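Local coordinates for protein aminoglycoside-O-phosphotransferase VIII (Streptomyces rimosus, PDB 4H05) that phosphorylates aminoglycoside antibiotics at the 3'-hydroxyl, probably drawing the phosphate from ATP with magnesium, a reaction associated with antibiotic resistance, at residues V66-V71 with R121-L126; A117-S122 with C203-L208; V139-A144 with A172-T177. All blocks are in the same frame, centred on the assembly; numbering follows the deposited sequence.

Interactions 1 and 2 both use helix 109-124 and share R121 and S122; interaction 3 stands apart. The centres of interactions 1 and 2 are about 11 Å apart, and the two meet where L123 CD2 of interaction 1 packs on L208 CD1 of interaction 2 at 4.3 Å. Together they place helix 54-71 and strand 205-208 against this helix, near the predicted magnesium ligands: the side chain of L208 lies about 6 Å from that of N195 and about 8 Å from that of D210. Interaction 3 joins helices 137-150 and 167-177; its centre is about 27 Å from that of interaction 1 and about 29 Å from that of interaction 2, away from the annotated sites.

Interaction 1: V66-V71 with R121-L126; sequences VWLAEV and RSLHAL
L126 pushes its two methyl branches toward the last turn of segment 66-71 and meets V71 and W67 there. The contact is wholly apolar, with no hydrogen bond between the segments. V71 CG2 sits 3.9 Å from L126 CD1 and equally far from CD2, so one valine methyl rests against both prongs of the leucine fork. It is the chi1 of -60° that leaves CG2 between the backbone N and the carbonyl carbon and turned to the leucine.

The indole adds a second set of contacts. W67 CH2 approaches L126 CD1 at 4.1 Å, obliquely to the ring, while V71 CG1 lies 3.6 Å above one face of it, offset toward its rim. The valine thus touches the indole with one methyl and the leucine with the other.

Deeper in, L68 CD1 and L123 CD1 approach to 4.4 Å, a light contact between two buried leucines. V186 of strand 184-187 touches both W67 and L126, and V214 packs on L68.

In the protein-kinase-like fold of aminoglycoside phosphotransferases, this is where the helix of the N-terminal lobe, 54-71, leans on helix 109-124 of the C-terminal lobe, making part of the interlobe packing.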
loop_
_atom_site.group_PDB
_atom_site.type_symbol
_atom_site.label_atom_id
_atom_site.label_comp_id
_atom_site.label_asym_id
_atom_site.label_seq_id
_atom_site.Cartn_x
_atom_site.Cartn_y
_atom_site.Cartn_z
ATOM N N VAL A 66 -9.446 -3.530 -10.330
ATOM C CA VAL A 66 -10.407 -3.415 -11.405
ATOM C C VAL A 66 -11.374 -2.310 -11.095
ATOM O O VAL A 66 -11.768 -1.534 -11.964
ATOM C CB VAL A 66 -11.189 -4.775 -11.523
ATOM C CG1 VAL A 66 -12.405 -4.597 -12.370
ATOM C CG2 VAL A 66 -10.334 -5.936 -12.105
ATOM N N TRP A 67 -11.805 -2.234 -9.828
ATOM C CA TRP A 67 -12.727 -1.182 -9.485
ATOM C C TRP A 67 -12.057 0.167 -9.529
ATOM O O TRP A 67 -12.588 1.110 -10.133
ATOM C CB TRP A 67 -13.377 -1.458 -8.163
ATOM C CG TRP A 67 -14.223 -0.373 -7.690
ATOM C CD1 TRP A 67 -15.557 -0.138 -8.020
ATOM C CD2 TRP A 67 -13.841 0.706 -6.799
ATOM N NE1 TRP A 67 -16.040 0.929 -7.348
ATOM C CE2 TRP A 67 -15.052 1.528 -6.625
ATOM C CE3 TRP A 67 -12.675 1.064 -6.148
ATOM C CZ2 TRP A 67 -15.068 2.677 -5.836
ATOM C CZ3 TRP A 67 -12.707 2.185 -5.318
ATOM C CH2 TRP A 67 -13.883 3.002 -5.190
ATOM N N LEU A 68 -10.850 0.252 -8.995
ATOM C CA LEU A 68 -10.083 1.467 -9.131
ATOM C C LEU A 68 -9.876 2.017 -10.578
ATOM O O LEU A 68 -9.921 3.231 -10.847
ATOM C CB LEU A 68 -8.761 1.281 -8.429
ATOM C CG LEU A 68 -8.442 1.766 -7.008
ATOM C CD1 LEU A 68 -9.446 2.558 -6.191
ATOM C CD2 LEU A 68 -7.691 0.710 -6.209
ATOM N N ALA A 69 -9.620 1.153 -11.499
ATOM C CA ALA A 69 -9.477 1.540 -12.906
ATOM C C ALA A 69 -10.802 2.068 -13.349
ATOM O O ALA A 69 -10.847 3.034 -14.049
ATOM C CB ALA A 69 -9.084 0.334 -13.812
ATOM N N GLU A 70 -11.917 1.450 -12.950
ATOM C CA GLU A 70 -13.140 1.927 -13.546
ATOM C C GLU A 70 -13.402 3.284 -12.964
ATOM O O GLU A 70 -13.796 4.165 -13.689
ATOM C CB GLU A 70 -14.319 0.947 -13.482
ATOM C CG GLU A 70 -15.477 1.400 -12.598
ATOM C CD GLU A 70 -16.578 2.124 -13.328
ATOM O OE1 GLU A 70 -17.412 2.675 -12.562
ATOM O OE2 GLU A 70 -16.680 2.105 -14.604
ATOM N N VAL A 71 -13.126 3.508 -11.684
ATOM C CA VAL A 71 -13.446 4.818 -11.170
ATOM C C VAL A 71 -12.434 5.935 -11.447
ATOM O O VAL A 71 -12.657 7.067 -11.040
ATOM C CB VAL A 71 -13.855 4.768 -9.697
ATOM C CG1 VAL A 71 -15.094 3.851 -9.641
ATOM C CG2 VAL A 71 -12.645 4.398 -8.814
ATOM N N ARG A 121 -5.603 13.056 -2.841
ATOM C CA ARG A 121 -6.760 13.915 -2.997
ATOM C C ARG A 121 -7.766 13.322 -4.001
ATOM O O ARG A 121 -8.972 13.393 -3.839
ATOM C CB ARG A 121 -6.129 15.270 -3.318
ATOM C CG ARG A 121 -6.786 16.517 -3.918
ATOM C CD ARG A 121 -5.863 17.714 -3.511
ATOM N NE ARG A 121 -5.533 18.780 -4.462
ATOM C CZ ARG A 121 -6.415 19.548 -5.109
ATOM N NH1 ARG A 121 -7.727 19.337 -5.040
ATOM N NH2 ARG A 121 -5.970 20.493 -5.891
ATOM N N SER A 122 -7.263 12.624 -4.993
ATOM C CA SER A 122 -8.100 12.070 -5.972
ATOM C C SER A 122 -8.742 10.801 -5.424
ATOM O O SER A 122 -9.886 10.479 -5.709
ATOM C CB SER A 122 -7.241 11.743 -7.217
ATOM O OG SER A 122 -6.657 12.903 -7.794
ATOM N N LEU A 123 -7.981 10.037 -4.679
ATOM C CA LEU A 123 -8.503 8.858 -3.992
ATOM C C LEU A 123 -9.579 9.362 -2.998
ATOM O O LEU A 123 -10.741 8.917 -2.990
ATOM C CB LEU A 123 -7.342 8.217 -3.248
ATOM C CG LEU A 123 -6.943 6.763 -3.153
ATOM C CD1 LEU A 123 -7.258 5.934 -4.403
ATOM C CD2 LEU A 123 -5.453 6.736 -2.723
ATOM N N HIS A 124 -9.232 10.365 -2.196
ATOM C CA HIS A 124 -10.189 10.820 -1.176
ATOM C C HIS A 124 -11.311 11.621 -1.711
ATOM O O HIS A 124 -12.151 11.938 -0.949
ATOM C CB HIS A 124 -9.541 11.493 0.030
ATOM C CG HIS A 124 -8.425 10.677 0.646
ATOM N ND1 HIS A 124 -7.482 11.215 1.434
ATOM C CD2 HIS A 124 -8.093 9.360 0.495
ATOM C CE1 HIS A 124 -6.593 10.266 1.790
ATOM N NE2 HIS A 124 -6.958 9.130 1.225
ATOM N N ALA A 125 -11.349 11.906 -3.029
ATOM C CA ALA A 125 -12.482 12.615 -3.656
ATOM C C ALA A 125 -13.523 11.671 -4.078
ATOM O O ALA A 125 -14.578 12.104 -4.429
ATOM C CB ALA A 125 -12.058 13.400 -4.877
ATOM N N LEU A 126 -13.206 10.376 -4.169
ATOM C CA LEU A 126 -14.236 9.403 -4.500
ATOM C C LEU A 126 -15.325 9.466 -3.438
ATOM O O LEU A 126 -15.063 9.741 -2.312
ATOM C CB LEU A 126 -13.648 7.989 -4.542
ATOM C CG LEU A 126 -12.840 7.765 -5.774
ATOM C CD1 LEU A 126 -11.903 6.581 -5.642
ATOM C CD2 LEU A 126 -13.820 7.625 -6.919
#

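Interaction 2: A117-S122 with C203-L208; sequences AGLARS and CEVTGL
L119 overlaps both V205 and L208 of strand 205-208, bridging two residues of the strand from one position on helix 109-124. Its CB lies 4.1 Å from V205 CG2, so the root of the leucine leans on a valine methyl. Its branched end goes to L208 instead: the two leucines reach toward each other, tip to tip, although their CD2 methyls are modelled closer than carbon atoms can sit and the exact fit of these tips is therefore doubtful. L119 carries CG anti to the backbone N (chi1 171°), which extends the side chain away from the helix and across to the strand. On the strand, V205 and L208 both direct their side chains to the helix although they are three residues apart; between them T206 and G207 both face L197, forming a classic beta bulge that shifts the alternation. V196 of the neighbouring strand 196-198 touches L119 and L208 alike.

On the helix itself, S122 OG donates to G118 O at 2.9 Å. The same oxygen accepts from S122 N at 3.1 Å, and the two donors come from opposite faces of the carbonyl plane. This serine closes back on the helix rather than reaching for the strand.

The L208 side chain lies about 6 Å from that of N195 and about 8 Å from that of D210, both predicted magnesium ligands. No hydrogen bond links the segments, so close to these polar residues their attachment rests on apolar, non-directional contact between buried leucines and a more open valine.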
loop_
_atom_site.group_PDB
_atom_site.type_symbol
_atom_site.label_atom_id
_atom_site.label_comp_id
_atom_site.label_asym_id
_atom_site.label_seq_id
_atom_site.Cartn_x
_atom_site.Cartn_y
_atom_site.Cartn_z
ATOM N N ALA A 117 0.459 13.953 -2.737
ATOM C CA ALA A 117 -0.707 14.626 -2.212
ATOM C C ALA A 117 -1.869 14.653 -3.209
ATOM O O ALA A 117 -3.039 14.492 -2.824
ATOM C CB ALA A 117 -0.321 16.045 -1.789
ATOM N N GLY A 118 -1.562 14.887 -4.482
ATOM C CA GLY A 118 -2.585 14.956 -5.523
ATOM C C GLY A 118 -3.282 13.629 -5.728
ATOM O O GLY A 118 -4.462 13.534 -6.027
ATOM N N LEU A 119 -2.523 12.571 -5.552
ATOM C CA LEU A 119 -3.056 11.232 -5.727
ATOM C C LEU A 119 -3.932 10.910 -4.517
ATOM O O LEU A 119 -5.021 10.368 -4.672
ATOM C CB LEU A 119 -1.895 10.231 -5.868
ATOM C CG LEU A 119 -2.404 8.793 -5.834
ATOM C CD1 LEU A 119 -3.202 8.544 -7.107
ATOM C CD2 LEU A 119 -1.268 7.814 -5.685
ATOM N N ALA A 120 -3.444 11.275 -3.335
ATOM C CA ALA A 120 -4.230 11.209 -2.059
ATOM C C ALA A 120 -5.597 11.924 -2.172
ATOM O O ALA A 120 -6.627 11.376 -1.827
ATOM C CB ALA A 120 -3.386 11.722 -0.877
ATOM N N ARG A 121 -5.603 13.056 -2.841
ATOM C CA ARG A 121 -6.760 13.915 -2.997
ATOM C C ARG A 121 -7.766 13.322 -4.001
ATOM O O ARG A 121 -8.972 13.393 -3.839
ATOM C CB ARG A 121 -6.129 15.270 -3.318
ATOM C CG ARG A 121 -6.786 16.517 -3.918
ATOM C CD ARG A 121 -5.863 17.714 -3.511
ATOM N NE ARG A 121 -5.533 18.780 -4.462
ATOM C CZ ARG A 121 -6.415 19.548 -5.109
ATOM N NH1 ARG A 121 -7.727 19.337 -5.040
ATOM N NH2 ARG A 121 -5.970 20.493 -5.891
ATOM N N SER A 122 -7.263 12.624 -4.993
ATOM C CA SER A 122 -8.100 12.070 -5.972
ATOM C C SER A 122 -8.742 10.801 -5.424
ATOM O O SER A 122 -9.886 10.479 -5.709
ATOM C CB SER A 122 -7.241 11.743 -7.217
ATOM O OG SER A 122 -6.657 12.903 -7.794
ATOM N N CYS A 203 6.905 13.859 -13.132
ATOM C CA CYS A 203 6.299 13.473 -11.825
ATOM C C CYS A 203 4.758 13.223 -11.884
ATOM O O CYS A 203 4.091 13.219 -10.837
ATOM C CB CYS A 203 6.645 14.508 -10.722
ATOM S SG CYS A 203 8.434 14.725 -10.525
ATOM N N GLU A 204 4.164 12.999 -13.080
ATOM C CA GLU A 204 2.785 12.598 -13.052
ATOM C C GLU A 204 2.800 11.234 -12.388
ATOM O O GLU A 204 3.694 10.448 -12.633
ATOM C CB GLU A 204 2.187 12.453 -14.421
ATOM C CG GLU A 204 0.694 12.129 -14.478
ATOM C CD GLU A 204 0.147 12.320 -15.894
ATOM O OE1 GLU A 204 0.867 12.719 -16.820
ATOM O OE2 GLU A 204 -1.024 12.080 -16.124
ATOM N N VAL A 205 1.798 10.957 -11.567
ATOM C CA VAL A 205 1.620 9.632 -11.081
ATOM C C VAL A 205 1.204 8.700 -12.233
ATOM O O VAL A 205 0.265 8.989 -12.903
ATOM C CB VAL A 205 0.498 9.613 -10.067
ATOM C CG1 VAL A 205 0.119 8.141 -9.758
ATOM C CG2 VAL A 205 0.924 10.399 -8.826
ATOM N N THR A 206 1.899 7.585 -12.430
ATOM C CA THR A 206 1.567 6.658 -13.496
ATOM C C THR A 206 0.811 5.462 -12.977
ATOM O O THR A 206 0.140 4.849 -13.748
ATOM C CB THR A 206 2.808 6.159 -14.212
ATOM O OG1 THR A 206 3.773 5.788 -13.235
ATOM C CG2 THR A 206 3.410 7.285 -15.169
ATOM N N GLY A 207 0.892 5.111 -11.695
ATOM C CA GLY A 207 0.171 3.909 -11.238
ATOM C C GLY A 207 0.241 3.778 -9.725
ATOM O O GLY A 207 1.223 4.156 -9.092
ATOM N N LEU A 208 -0.798 3.240 -9.114
ATOM C CA LEU A 208 -0.702 2.823 -7.726
ATOM C C LEU A 208 -0.658 1.371 -7.672
ATOM O O LEU A 208 -1.514 0.720 -8.342
ATOM C CB LEU A 208 -1.936 3.085 -6.987
ATOM C CG LEU A 208 -2.393 4.408 -6.694
ATOM C CD1 LEU A 208 -3.467 4.274 -5.580
ATOM C CD2 LEU A 208 -1.088 5.022 -6.244
#

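Interaction 3: V139-A144 with A172-T177; sequences VTVPQA and AELERT
A helix-helix contact in the C-terminal lobe of the kinase-like fold, away from the annotated sites, brings L174 of helix 167-177 against V141 and A144 of helix 137-150. One methyl does the touching: L174 CD1 lies 4.0 Å from V141 CG1 and 3.9 Å from A144 CB. V141 and A144 are three residues apart and so stand on the same face of their helix, presenting two small groups to the leucine methyl. The valine and leucine side chains slide past each other in opposite directions, lying alongside instead of meeting end on. In V141, CG1 is anti to the backbone N (chi1 178°), and that is the methyl carried to the leucine. Helix 137-150 is kinked here, because P142 has no N-H to bond to the preceding turn.

F265 and L268 of helix 260-270 and F272 also touch L174, and F272 touches A144 as well, so residues near the C-terminus pack on both A144 and L174.

R176 and T177 both bond to E173 within their own helix. R176 NH2 makes a salt bridge to E173 OE2 at 2.7 Å, meeting the carboxylate on its syn side with an N-H...O angle of 137°, well short of straight. E173 OE1 pairs in turn with R169. T177 OG1 donates to E173 O at 2.7 Å from above the carbonyl plane, a second bond to an oxygen that also accepts from T177 N.

The E173 carboxylate is thus paired within its own helix, with R176 and R169, while the junction between helices is purely apolar: three buried side chains joined by van der Waals contact, with no hydrogen bond to fix their direction.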
loop_
_atom_site.group_PDB
_atom_site.type_symbol
_atom_site.label_atom_id
_atom_site.label_comp_id
_atom_site.label_asym_id
_atom_site.label_seq_id
_atom_site.Cartn_x
_atom_site.Cartn_y
_atom_site.Cartn_z
ATOM N N VAL A 139 -13.278 -3.227 10.836
ATOM C CA VAL A 139 -12.560 -4.365 10.222
ATOM C C VAL A 139 -11.141 -4.447 10.720
ATOM O O VAL A 139 -10.525 -5.546 10.919
ATOM C CB VAL A 139 -12.440 -4.172 8.671
ATOM C CG1 VAL A 139 -11.406 -5.080 8.062
ATOM C CG2 VAL A 139 -13.738 -4.376 7.978
ATOM N N THR A 140 -10.538 -3.278 10.806
ATOM C CA THR A 140 -9.104 -3.251 11.007
ATOM C C THR A 140 -8.740 -3.535 12.450
ATOM O O THR A 140 -7.686 -4.099 12.709
ATOM C CB THR A 140 -8.449 -1.937 10.558
ATOM O OG1 THR A 140 -9.070 -0.820 11.201
ATOM C CG2 THR A 140 -8.459 -1.775 9.027
ATOM N N VAL A 141 -9.568 -3.139 13.405
ATOM C CA VAL A 141 -9.198 -3.351 14.818
ATOM C C VAL A 141 -9.267 -4.872 15.151
ATOM O O VAL A 141 -8.256 -5.485 15.548
ATOM C CB VAL A 141 -9.969 -2.433 15.798
ATOM C CG1 VAL A 141 -9.564 -2.768 17.233
ATOM C CG2 VAL A 141 -9.757 -0.967 15.524
ATOM N N PRO A 142 -10.418 -5.518 14.881
ATOM C CA PRO A 142 -10.342 -6.982 14.931
ATOM C C PRO A 142 -9.168 -7.612 14.152
ATOM O O PRO A 142 -8.611 -8.603 14.623
ATOM C CB PRO A 142 -11.665 -7.420 14.302
ATOM C CG PRO A 142 -12.651 -6.344 14.653
ATOM C CD PRO A 142 -11.804 -5.047 14.639
ATOM N N GLN A 143 -8.787 -7.134 12.975
ATOM C CA GLN A 143 -7.600 -7.767 12.354
ATOM C C GLN A 143 -6.319 -7.609 13.247
ATOM O O GLN A 143 -5.435 -8.457 13.236
ATOM C CB GLN A 143 -7.302 -7.238 10.953
ATOM C CG GLN A 143 -8.269 -7.659 9.852
ATOM C CD GLN A 143 -8.117 -6.832 8.569
ATOM O OE1 GLN A 143 -7.657 -5.697 8.588
ATOM N NE2 GLN A 143 -8.521 -7.395 7.473
ATOM N N ALA A 144 -6.233 -6.496 13.984
ATOM C CA ALA A 144 -5.089 -6.197 14.825
ATOM C C ALA A 144 -5.086 -7.176 16.023
ATOM O O ALA A 144 -4.109 -7.863 16.267
ATOM C CB ALA A 144 -5.164 -4.736 15.276
ATOM N N ALA A 172 -3.442 -3.238 23.597
ATOM C CA ALA A 172 -3.996 -2.328 24.665
ATOM C C ALA A 172 -3.910 -0.847 24.181
ATOM O O ALA A 172 -4.847 -0.057 24.355
ATOM C CB ALA A 172 -3.277 -2.497 26.028
ATOM N N GLU A 173 -2.780 -0.462 23.576
ATOM C CA GLU A 173 -2.585 0.963 23.250
ATOM C C GLU A 173 -3.568 1.319 22.145
ATOM O O GLU A 173 -4.251 2.304 22.187
ATOM C CB GLU A 173 -1.118 1.252 22.886
ATOM C CG GLU A 173 -0.751 2.735 22.733
ATOM C CD GLU A 173 -0.949 3.530 23.999
ATOM O OE1 GLU A 173 -0.955 2.907 25.049
ATOM O OE2 GLU A 173 -1.157 4.752 23.961
ATOM N N LEU A 174 -3.721 0.410 21.210
ATOM C CA LEU A 174 -4.632 0.622 20.054
ATOM C C LEU A 174 -6.092 0.811 20.474
ATOM O O LEU A 174 -6.712 1.806 20.106
ATOM C CB LEU A 174 -4.509 -0.587 19.174
ATOM C CG LEU A 174 -4.644 -0.594 17.671
ATOM C CD1 LEU A 174 -5.793 -1.440 17.274
ATOM C CD2 LEU A 174 -4.523 0.754 16.962
ATOM N N GLU A 175 -6.602 -0.134 21.285
ATOM C CA GLU A 175 -7.960 -0.060 21.889
ATOM C C GLU A 175 -8.091 1.218 22.727
ATOM O O GLU A 175 -9.105 1.941 22.660
ATOM C CB GLU A 175 -8.288 -1.360 22.689
ATOM C CG GLU A 175 -8.744 -2.588 21.859
ATOM C CD GLU A 175 -8.557 -3.943 22.586
ATOM N N ARG A 176 -7.044 1.597 23.447
ATOM C CA ARG A 176 -7.162 2.792 24.299
ATOM C C ARG A 176 -7.261 4.099 23.546
ATOM O O ARG A 176 -8.021 5.010 23.909
ATOM C CB ARG A 176 -5.971 2.876 25.260
ATOM C CG ARG A 176 -6.018 4.094 26.191
ATOM C CD ARG A 176 -4.837 4.123 27.177
ATOM N NE ARG A 176 -3.648 4.745 26.568
ATOM C CZ ARG A 176 -3.512 6.052 26.275
ATOM N NH1 ARG A 176 -4.474 6.934 26.541
ATOM N NH2 ARG A 176 -2.402 6.484 25.691
ATOM N N THR A 177 -6.436 4.231 22.522
ATOM C CA THR A 177 -6.441 5.427 21.685
ATOM C C THR A 177 -7.400 5.419 20.506
ATOM O O THR A 177 -7.488 6.404 19.810
ATOM C CB THR A 177 -5.015 5.708 21.200
ATOM O OG1 THR A 177 -4.416 4.508 20.647
ATOM C CG2 THR A 177 -4.162 6.135 22.414
#